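PDB 6YXQ: activating signal cointegrator 1 complex subunit 2 from Homo sapiens, which binds polyubiquitin chains to recruit ASCC3 and ALKBH3 to sites of DNA damage, and takes part in the rescue of stalled ribosomes. Local coordinates for residues B[53-56]-B[57-60]; B[259-262]-B[263-267]; B[59-62]-B[63-67]; B[117-120]-B[121-124]. All coordinates share one frame; numbering follows the deposited sequence.

Contact 1. Residues B[53-56]-B[57-60]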
loop_
_atom_site.group_PDB
_atom_site.type_symbol
_atom_site.label_atom_id
_atom_site.label_comp_id
_atom_site.label_asym_id
_atom_site.label_seq_id
_atom_site.Cartn_x
_atom_site.Cartn_y
_atom_site.Cartn_z
ATOM N N PRO B 53 -19.561 7.569 13.821
ATOM C CA PRO B 53 -20.044 8.250 12.598
ATOM C C PRO B 53 -19.284 9.512 12.214
ATOM O O PRO B 53 -18.944 9.684 11.035
ATOM C CB PRO B 53 -21.512 8.560 12.941
ATOM C CG PRO B 53 -21.703 8.181 14.398
ATOM C CD PRO B 53 -20.673 7.156 14.687
ATOM N N ALA B 54 -19.011 10.401 13.176
ATOM C CA ALA B 54 -18.355 11.667 12.855
ATOM C C ALA B 54 -16.942 11.448 12.323
ATOM O O ALA B 54 -16.529 12.099 11.355
ATOM C CB ALA B 54 -18.331 12.573 14.083
ATOM N N LEU B 55 -16.184 10.539 12.946
ATOM C CA LEU B 55 -14.830 10.239 12.481
ATOM C C LEU B 55 -14.847 9.554 11.113
ATOM O O LEU B 55 -13.983 9.820 10.260
ATOM C CB LEU B 55 -14.121 9.357 13.508
ATOM C CG LEU B 55 -13.850 9.962 14.886
ATOM C CD1 LEU B 55 -13.201 8.933 15.808
ATOM C CD2 LEU B 55 -12.984 11.208 14.767
ATOM N N VAL B 56 -15.822 8.664 10.896
ATOM C CA VAL B 56 -15.912 7.927 9.640
ATOM C C VAL B 56 -16.064 8.886 8.465
ATOM O O VAL B 56 -15.469 8.683 7.400
ATOM C CB VAL B 56 -17.070 6.915 9.697
ATOM C CG1 VAL B 56 -17.237 6.223 8.347
ATOM C CG2 VAL B 56 -16.827 5.889 10.798
ATOM N N GLU B 57 -16.846 9.958 8.637
ATOM C CA GLU B 57 -17.099 10.855 7.510
ATOM C C GLU B 57 -15.916 11.785 7.256
ATOM O O GLU B 57 -15.676 12.191 6.109
ATOM C CB GLU B 57 -18.399 11.645 7.733
ATOM C CG GLU B 57 -18.389 12.762 8.767
ATOM C CD GLU B 57 -19.675 13.568 8.695
ATOM O OE1 GLU B 57 -20.727 12.929 8.476
ATOM O OE2 GLU B 57 -19.646 14.817 8.816
ATOM N N GLU B 58 -15.163 12.130 8.309
ATOM C CA GLU B 58 -13.901 12.831 8.091
ATOM C C GLU B 58 -12.965 11.990 7.229
ATOM O O GLU B 58 -12.412 12.466 6.212
ATOM C CB GLU B 58 -13.237 13.166 9.426
ATOM C CG GLU B 58 -14.110 13.891 10.452
ATOM C CD GLU B 58 -13.306 14.429 11.635
ATOM O OE1 GLU B 58 -12.057 14.476 11.536
ATOM O OE2 GLU B 58 -13.918 14.798 12.664
ATOM N N TYR B 59 -12.771 10.728 7.634
ATOM C CA TYR B 59 -11.976 9.818 6.819
ATOM C C TYR B 59 -12.528 9.736 5.402
ATOM O O TYR B 59 -11.759 9.718 4.437
ATOM C CB TYR B 59 -11.924 8.421 7.444
ATOM C CG TYR B 59 -11.650 7.351 6.407
ATOM C CD1 TYR B 59 -10.357 7.112 5.955
ATOM C CD2 TYR B 59 -12.687 6.601 5.853
ATOM C CE1 TYR B 59 -10.103 6.147 4.989
ATOM C CE2 TYR B 59 -12.441 5.638 4.886
ATOM C CZ TYR B 59 -11.146 5.417 4.459
ATOM O OH TYR B 59 -10.890 4.465 3.502
ATOM N N LEU B 60 -13.856 9.677 5.260
ATOM C CA LEU B 60 -14.465 9.503 3.944
ATOM C C LEU B 60 -14.184 10.697 3.041
ATOM O O LEU B 60 -13.854 10.533 1.864
ATOM C CB LEU B 60 -15.971 9.280 4.085
ATOM C CG LEU B 60 -16.415 7.863 4.443
ATOM C CD1 LEU B 60 -17.918 7.808 4.632
ATOM C CD2 LEU B 60 -15.967 6.888 3.369
#

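Contact 2. Residues B[259-262]-B[263-267]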
loop_
_atom_site.group_PDB
_atom_site.type_symbol
_atom_site.label_atom_id
_atom_site.label_comp_id
_atom_site.label_asym_id
_atom_site.label_seq_id
_atom_site.Cartn_x
_atom_site.Cartn_y
_atom_site.Cartn_z
ATOM N N THR B 259 6.860 -7.886 7.545
ATOM C CA THR B 259 7.318 -7.002 6.477
ATOM C C THR B 259 8.629 -7.491 5.874
ATOM O O THR B 259 8.768 -7.567 4.646
ATOM C CB THR B 259 7.474 -5.579 7.002
ATOM O OG1 THR B 259 6.269 -5.183 7.665
ATOM C CG2 THR B 259 7.752 -4.628 5.855
ATOM N N LEU B 260 9.609 -7.822 6.722
ATOM C CA LEU B 260 10.873 -8.347 6.215
ATOM C C LEU B 260 10.659 -9.625 5.408
ATOM O O LEU B 260 11.219 -9.783 4.311
ATOM C CB LEU B 260 11.828 -8.598 7.378
ATOM C CG LEU B 260 12.412 -7.340 8.011
ATOM C CD1 LEU B 260 13.439 -7.700 9.075
ATOM C CD2 LEU B 260 13.029 -6.486 6.928
ATOM N N TRP B 261 9.843 -10.544 5.927
ATOM C CA TRP B 261 9.628 -11.798 5.224
ATOM C C TRP B 261 8.928 -11.572 3.891
ATOM O O TRP B 261 9.295 -12.189 2.887
ATOM C CB TRP B 261 8.824 -12.762 6.091
ATOM C CG TRP B 261 8.302 -13.897 5.295
ATOM C CD1 TRP B 261 8.960 -15.054 4.984
ATOM C CD2 TRP B 261 7.024 -13.977 4.663
ATOM N NE1 TRP B 261 8.161 -15.858 4.208
ATOM C CE2 TRP B 261 6.965 -15.219 3.997
ATOM C CE3 TRP B 261 5.920 -13.124 4.600
ATOM C CZ2 TRP B 261 5.842 -15.629 3.281
ATOM C CZ3 TRP B 261 4.808 -13.533 3.890
ATOM C CH2 TRP B 261 4.777 -14.774 3.239
ATOM N N ALA B 262 7.910 -10.708 3.860
ATOM C CA ALA B 262 7.222 -10.434 2.603
ATOM C C ALA B 262 8.168 -9.810 1.593
ATOM O O ALA B 262 8.135 -10.149 0.402
ATOM C CB ALA B 262 6.021 -9.523 2.845
ATOM N N PHE B 263 9.029 -8.902 2.049
ATOM C CA PHE B 263 9.989 -8.299 1.137
ATOM C C PHE B 263 10.901 -9.353 0.532
ATOM O O PHE B 263 11.157 -9.339 -0.674
ATOM C CB PHE B 263 10.814 -7.233 1.851
ATOM C CG PHE B 263 11.926 -6.687 1.015
ATOM C CD1 PHE B 263 11.670 -6.180 -0.248
ATOM C CD2 PHE B 263 13.230 -6.694 1.481
ATOM C CE1 PHE B 263 12.692 -5.676 -1.026
ATOM C CE2 PHE B 263 14.260 -6.193 0.710
ATOM C CZ PHE B 263 13.991 -5.684 -0.548
ATOM N N LEU B 264 11.398 -10.281 1.353
ATOM C CA LEU B 264 12.302 -11.292 0.814
ATOM C C LEU B 264 11.567 -12.347 0.003
ATOM O O LEU B 264 12.187 -13.009 -0.837
ATOM C CB LEU B 264 13.100 -11.952 1.938
ATOM C CG LEU B 264 14.130 -11.011 2.566
ATOM C CD1 LEU B 264 14.857 -11.702 3.701
ATOM C CD2 LEU B 264 15.117 -10.488 1.525
ATOM N N ASP B 265 10.265 -12.514 0.241
ATOM C CA ASP B 265 9.463 -13.419 -0.574
ATOM C C ASP B 265 9.257 -12.845 -1.966
ATOM O O ASP B 265 9.272 -13.580 -2.959
ATOM C CB ASP B 265 8.121 -13.685 0.116
ATOM C CG ASP B 265 7.173 -14.532 -0.727
ATOM O OD1 ASP B 265 7.483 -15.717 -0.983
ATOM O OD2 ASP B 265 6.102 -14.012 -1.113
ATOM N N ILE B 266 9.089 -11.525 -2.060
ATOM C CA ILE B 266 8.952 -10.903 -3.373
ATOM C C ILE B 266 10.300 -10.801 -4.075
ATOM O O ILE B 266 10.406 -11.091 -5.271
ATOM C CB ILE B 266 8.278 -9.526 -3.255
ATOM C CG1 ILE B 266 6.848 -9.687 -2.736
ATOM C CG2 ILE B 266 8.282 -8.824 -4.606
ATOM C CD1 ILE B 266 5.935 -10.417 -3.701
ATOM N N PHE B 267 11.349 -10.404 -3.351
ATOM C CA PHE B 267 12.644 -10.049 -3.937
ATOM C C PHE B 267 13.780 -10.747 -3.201
ATOM O O PHE B 267 14.535 -10.108 -2.456
ATOM C CB PHE B 267 12.843 -8.533 -3.900
ATOM C CG PHE B 267 14.025 -8.058 -4.679
ATOM C CD1 PHE B 267 14.093 -8.261 -6.052
ATOM C CD2 PHE B 267 15.065 -7.396 -4.047
ATOM C CE1 PHE B 267 15.184 -7.815 -6.787
ATOM C CE2 PHE B 267 16.159 -6.947 -4.774
ATOM C CZ PHE B 267 16.219 -7.158 -6.146
HETATM O O HOH W 1 5.031 -11.288 -0.474
#

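Contact 3. Residues B[59-62]-B[63-67]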
loop_
_atom_site.group_PDB
_atom_site.type_symbol
_atom_site.label_atom_id
_atom_site.label_comp_id
_atom_site.label_asym_id
_atom_site.label_seq_id
_atom_site.Cartn_x
_atom_site.Cartn_y
_atom_site.Cartn_z
ATOM N N TYR B 59 -12.771 10.728 7.634
ATOM C CA TYR B 59 -11.976 9.818 6.819
ATOM C C TYR B 59 -12.528 9.736 5.402
ATOM O O TYR B 59 -11.759 9.718 4.437
ATOM C CB TYR B 59 -11.924 8.421 7.444
ATOM C CG TYR B 59 -11.650 7.351 6.407
ATOM C CD1 TYR B 59 -10.357 7.112 5.955
ATOM C CD2 TYR B 59 -12.687 6.601 5.853
ATOM C CE1 TYR B 59 -10.103 6.147 4.989
ATOM C CE2 TYR B 59 -12.441 5.638 4.886
ATOM C CZ TYR B 59 -11.146 5.417 4.459
ATOM O OH TYR B 59 -10.890 4.465 3.502
ATOM N N LEU B 60 -13.856 9.677 5.260
ATOM C CA LEU B 60 -14.465 9.503 3.944
ATOM C C LEU B 60 -14.184 10.697 3.041
ATOM O O LEU B 60 -13.854 10.533 1.864
ATOM C CB LEU B 60 -15.971 9.280 4.085
ATOM C CG LEU B 60 -16.415 7.863 4.443
ATOM C CD1 LEU B 60 -17.918 7.808 4.632
ATOM C CD2 LEU B 60 -15.967 6.888 3.369
ATOM N N GLU B 61 -14.319 11.909 3.577
ATOM C CA GLU B 61 -13.998 13.115 2.818
ATOM C C GLU B 61 -12.567 13.059 2.284
ATOM O O GLU B 61 -12.323 13.163 1.064
ATOM C CB GLU B 61 -14.200 14.339 3.716
ATOM C CG GLU B 61 -14.446 15.645 2.982
ATOM C CD GLU B 61 -14.378 16.857 3.904
ATOM O OE1 GLU B 61 -15.212 17.774 3.748
ATOM O OE2 GLU B 61 -13.490 16.890 4.784
ATOM N N ARG B 62 -11.606 12.877 3.200
ATOM C CA ARG B 62 -10.202 12.825 2.790
ATOM C C ARG B 62 -9.964 11.718 1.757
ATOM O O ARG B 62 -9.310 11.926 0.717
ATOM C CB ARG B 62 -9.320 12.616 4.018
ATOM C CG ARG B 62 -7.911 13.124 3.854
ATOM C CD ARG B 62 -7.224 13.209 5.200
ATOM N NE ARG B 62 -6.255 14.299 5.251
ATOM C CZ ARG B 62 -6.474 15.462 5.856
ATOM N NH1 ARG B 62 -5.539 16.400 5.863
ATOM N NH2 ARG B 62 -7.626 15.682 6.472
ATOM N N ALA B 63 -10.514 10.535 2.018
ATOM C CA ALA B 63 -10.260 9.401 1.154
ATOM C C ALA B 63 -10.848 9.607 -0.236
ATOM O O ALA B 63 -10.258 9.148 -1.218
ATOM C CB ALA B 63 -10.809 8.125 1.798
ATOM N N THR B 64 -11.999 10.292 -0.358
ATOM C CA THR B 64 -12.564 10.492 -1.699
ATOM C C THR B 64 -11.753 11.498 -2.485
ATOM O O THR B 64 -11.592 11.346 -3.707
ATOM C CB THR B 64 -14.043 10.920 -1.690
ATOM O OG1 THR B 64 -14.169 12.311 -1.406
ATOM C CG2 THR B 64 -14.902 10.081 -0.756
ATOM N N PHE B 65 -11.232 12.533 -1.815
ATOM C CA PHE B 65 -10.260 13.380 -2.503
ATOM C C PHE B 65 -9.126 12.541 -3.096
ATOM O O PHE B 65 -8.819 12.635 -4.300
ATOM C CB PHE B 65 -9.707 14.424 -1.547
ATOM C CG PHE B 65 -10.658 15.541 -1.262
ATOM C CD1 PHE B 65 -11.288 16.203 -2.298
ATOM C CD2 PHE B 65 -10.926 15.930 0.040
ATOM C CE1 PHE B 65 -12.161 17.239 -2.045
ATOM C CE2 PHE B 65 -11.801 16.969 0.300
ATOM C CZ PHE B 65 -12.419 17.624 -0.744
ATOM N N VAL B 66 -8.513 11.691 -2.262
ATOM C CA VAL B 66 -7.367 10.900 -2.722
ATOM C C VAL B 66 -7.763 9.990 -3.886
ATOM O O VAL B 66 -7.062 9.913 -4.905
ATOM C CB VAL B 66 -6.762 10.090 -1.561
ATOM C CG1 VAL B 66 -5.680 9.149 -2.084
ATOM C CG2 VAL B 66 -6.182 11.021 -0.511
ATOM N N ALA B 67 -8.891 9.285 -3.750
ATOM C CA ALA B 67 -9.258 8.287 -4.749
ATOM C C ALA B 67 -9.634 8.934 -6.074
ATOM O O ALA B 67 -9.304 8.405 -7.141
ATOM C CB ALA B 67 -10.403 7.423 -4.236
#

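Contact 4. Residues B[117-120]-B[121-124]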
loop_
_atom_site.group_PDB
_atom_site.type_symbol
_atom_site.label_atom_id
_atom_site.label_comp_id
_atom_site.label_asym_id
_atom_site.label_seq_id
_atom_site.Cartn_x
_atom_site.Cartn_y
_atom_site.Cartn_z
ATOM N N VAL B 117 -15.211 0.057 3.606
ATOM C CA VAL B 117 -14.579 -1.119 3.017
ATOM C C VAL B 117 -14.443 -0.950 1.511
ATOM O O VAL B 117 -13.380 -1.207 0.931
ATOM C CB VAL B 117 -15.384 -2.381 3.381
ATOM C CG1 VAL B 117 -14.906 -3.590 2.575
ATOM C CG2 VAL B 117 -15.311 -2.631 4.884
ATOM N N ASP B 118 -15.523 -0.512 0.858
ATOM C CA ASP B 118 -15.500 -0.300 -0.585
ATOM C C ASP B 118 -14.468 0.755 -0.968
ATOM O O ASP B 118 -13.695 0.573 -1.919
ATOM C CB ASP B 118 -16.894 0.108 -1.059
ATOM C CG ASP B 118 -17.913 -1.011 -0.906
ATOM O OD1 ASP B 118 -17.531 -2.195 -1.045
ATOM O OD2 ASP B 118 -19.098 -0.706 -0.640
HETATM N N MSE B 119 -14.438 1.856 -0.230
HETATM C CA MSE B 119 -13.498 2.929 -0.474
HETATM C C MSE B 119 -12.046 2.463 -0.273
HETATM O O MSE B 119 -11.156 2.770 -1.076
HETATM C CB MSE B 119 -13.836 4.105 0.439
HETATM C CG MSE B 119 -12.934 5.287 0.268
HETATM SE SE MSE B 119 -12.763 5.646 -1.616
HETATM C CE MSE B 119 -12.930 7.517 -1.546
ATOM N N GLN B 120 -11.818 1.696 0.790
ATOM C CA GLN B 120 -10.487 1.156 1.038
ATOM C C GLN B 120 -10.039 0.248 -0.101
ATOM O O GLN B 120 -8.873 0.285 -0.514
ATOM C CB GLN B 120 -10.474 0.406 2.365
ATOM C CG GLN B 120 -10.364 1.315 3.568
ATOM C CD GLN B 120 -8.941 1.498 4.023
ATOM O OE1 GLN B 120 -8.262 2.449 3.625
ATOM N NE2 GLN B 120 -8.472 0.581 4.863
ATOM N N LYS B 121 -10.952 -0.571 -0.626
ATOM C CA LYS B 121 -10.632 -1.416 -1.775
ATOM C C LYS B 121 -10.265 -0.579 -2.998
ATOM O O LYS B 121 -9.299 -0.885 -3.719
ATOM C CB LYS B 121 -11.816 -2.331 -2.091
ATOM C CG LYS B 121 -11.729 -3.706 -1.452
ATOM C CD LYS B 121 -13.065 -4.428 -1.487
ATOM C CE LYS B 121 -13.115 -5.431 -2.638
ATOM N NZ LYS B 121 -13.361 -4.767 -3.954
ATOM N N ARG B 122 -11.058 0.463 -3.266
ATOM C CA ARG B 122 -10.746 1.377 -4.361
ATOM C C ARG B 122 -9.323 1.909 -4.230
ATOM O O ARG B 122 -8.531 1.860 -5.183
ATOM C CB ARG B 122 -11.750 2.535 -4.384
ATOM C CG ARG B 122 -12.943 2.332 -5.310
ATOM C CD ARG B 122 -13.153 3.529 -6.242
ATOM N NE ARG B 122 -13.441 4.767 -5.517
ATOM C CZ ARG B 122 -13.260 5.984 -6.022
ATOM N NH1 ARG B 122 -13.546 7.057 -5.299
ATOM N NH2 ARG B 122 -12.792 6.133 -7.253
ATOM N N LEU B 123 -8.985 2.409 -3.037
ATOM C CA LEU B 123 -7.661 2.983 -2.809
ATOM C C LEU B 123 -6.565 1.945 -2.994
ATOM O O LEU B 123 -5.527 2.230 -3.602
ATOM C CB LEU B 123 -7.589 3.589 -1.410
ATOM C CG LEU B 123 -8.221 4.972 -1.277
ATOM C CD1 LEU B 123 -8.215 5.423 0.172
ATOM C CD2 LEU B 123 -7.514 5.993 -2.168
ATOM N N HIS B 124 -6.779 0.738 -2.465
ATOM C CA HIS B 124 -5.805 -0.341 -2.592
ATOM C C HIS B 124 -5.476 -0.615 -4.058
ATOM O O HIS B 124 -4.303 -0.585 -4.470
ATOM C CB HIS B 124 -6.367 -1.584 -1.899
ATOM C CG HIS B 124 -5.388 -2.706 -1.734
ATOM N ND1 HIS B 124 -5.358 -3.795 -2.580
ATOM C CD2 HIS B 124 -4.434 -2.933 -0.799
ATOM C CE1 HIS B 124 -4.418 -4.633 -2.185
ATOM N NE2 HIS B 124 -3.844 -4.136 -1.106
#

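Contact 1. Residues B[53-56]-B[57-60]
V56 and L60 make the apolar side-chain contact of this helical stretch. They lie side by side and point the same way, with V56 CG1 4.1 Å from L60 CD1. The choice of branch follows from the V56 torsion: CG1 is anti to the backbone N (chi1 175°), which sets it beside the carbonyl carbon and on the side of the following turn. An alanine in place of L60 removes CG and both methyls, and V56 CG1 would probably lose its neighbour one turn on, while E115 of helix 114-135 would lose the leucine it packs against.

The backbone bonds form the second group. E57 N reaches P53 O at 3.2 Å and L60 N reaches V56 O at 2.9 Å. Y59 N to L55 O, at 3.0 Å, is almost straight (178° at the hydrogen), whereas E58 N to A54 O is weak at 3.3 Å. Each bond spans four residues, the alpha-helical pattern, and these are the first two turns of helix 53-75. The proline at its first position needs no N-H for the bonds within the helix.

Among the polar side chains, E57 CG sits between its own backbone N and carbonyl carbon (chi1 73°), 3.3 Å from A54 O. The extended chain beyond it ends in a salt bridge from OE1 to K117 of the ASCC3 chain, whose H113 also packs on E57. E57 and E58, both in the first two turns, are probably eased by the helix dipole. The Y59 ring turns its edge to V56 O, which lies near the ring plane, 3.8 Å from Y59 CD2.

Contact 2. Residues B[259-262]-B[263-267]
W261 lays one face of its indole over D265, whose CB stands 4.3 Å above the ring plane and is displaced toward the rim. The same indole makes a cation-pi contact with K322 and an edge-to-face contact with H178 of the ASCC3 chain. D265 carries its CG anti to the backbone N (chi1 175°), which brings the carboxylate to a bridging water: D265 OD2 accepts from the water oxygen at 3.0 Å. That water also donates, weakly, to A262 O at 3.4 Å. A262 O is in addition the acceptor for I266 N, at 3.0 Å.

These residues form the last turns of helix 243-266. F267 is the first to leave helical backbone angles, yet F267 N still bonds to F263 O at 2.9 Å, so the hydrogen bonding runs one residue past the helical geometry. Earlier in the helix, F263 N bonds to T259 O at 2.9 Å and D265 N to W261 O at 2.8 Å.

The F263 ring leads away from residues 259-262 and packs on I165 and L166 of helix 162-172. I266 meets L180 and I184 of helix 177-190, and the F267 ring stacks with F188 of that same helix.

Contact 3. Residues B[59-62]-B[63-67]
A63 stands over a face of the Y59 ring, with its CB 3.7 Å above the plane and shifted toward the rim. The line from A63 CB to the ring centroid is 24° off the normal, which meets the geometry of a CH-pi contact. E61 and F65 are arranged differently: they run side by side in one direction, carboxylate and ring planes 38° apart, and E61 CG is 4.0 Å from F65 CE2.

T64 holds OG1 between its own backbone N and carbonyl carbon (chi1 79°), which brings the hydroxyl back to E61 O, to which it donates at 3.2 Å, well off the carbonyl direction. F65 N reaches the same oxygen at 3.1 Å, so E61 O is gripped by a side-chain and a backbone donor. A valine in place of T64 puts a methyl where the hydroxyl was, and E61 O would probably be left to backbone donors alone.

The charged ends leave the turn for the ASCC3 chain, E61 OE2 pairing with R37 and R62 NH1 with D32 of that chain. With V66 packed on L123, the arrangement is that of an interface helix, one side against helix 114-135 of its own fold and the other against the ASCC3 chain.

Contact 4. Residues B[117-120]-B[121-124]
The R122 guanidinium is met obliquely by the end of M119, a selenomethionine, with M119 CE 3.8 Å from R122 NH1. M119 SE is 4.0 Å from the same nitrogen. The imidazole of H124 leads away from residues 117-120 to meet the rings of F172 and, in the ASCC3 chain, F173. The third flat group, the Q120 amide, has its OE1 hydrogen-bonded to the hydroxyl of Y44.

M119 starts with CG anti to the backbone N (chi1 -179°) and then bends at chi2 and chi3, which swings SE and CE back toward the arginine one turn on. R122 bends at chi2 and chi3. The helical backbone bonds are regular: R122 N to D118 O is 3.0 Å, and L123 N to M119 O and H124 N to Q120 O are each 2.9 Å.

D118 OD1 and K121 NZ carry opposite charges but stand 5.7 Å apart, too far for a salt bridge, and K121 makes a cation-pi contact with F175 of the ASCC3 chain. R122 NH2 forms a salt bridge with D71 of helix 53-75. Within the turn the methionine end gives R122 a van der Waals approach, and the guanidinium charge is probably balanced by D71 from the neighbouring helix.

In the fold
Contacts 1 and 3, overlapping stretches of helix 53-75 in this N-terminal, largely helical part of ASCC2, share Y59 and L60. Contact 1, at the helix start, is a surface contact, whereas contact 3 is partly buried. Contact 4, also partly buried, belongs to helix 114-135, which packs beside both: Y59 touches Q120, T64 touches M119, and A67 touches R122. Contact 2 is the buried one, its centre about 5 Å from the centre of the chain, in largely apolar and aromatic surroundings. All four meet the bound ASCC3 chain: side chains of contacts 1 and 3 reach it through salt bridges, contact 4 through ring and cation-pi contacts, contact 2 through an edge-to-face ring pair and packing.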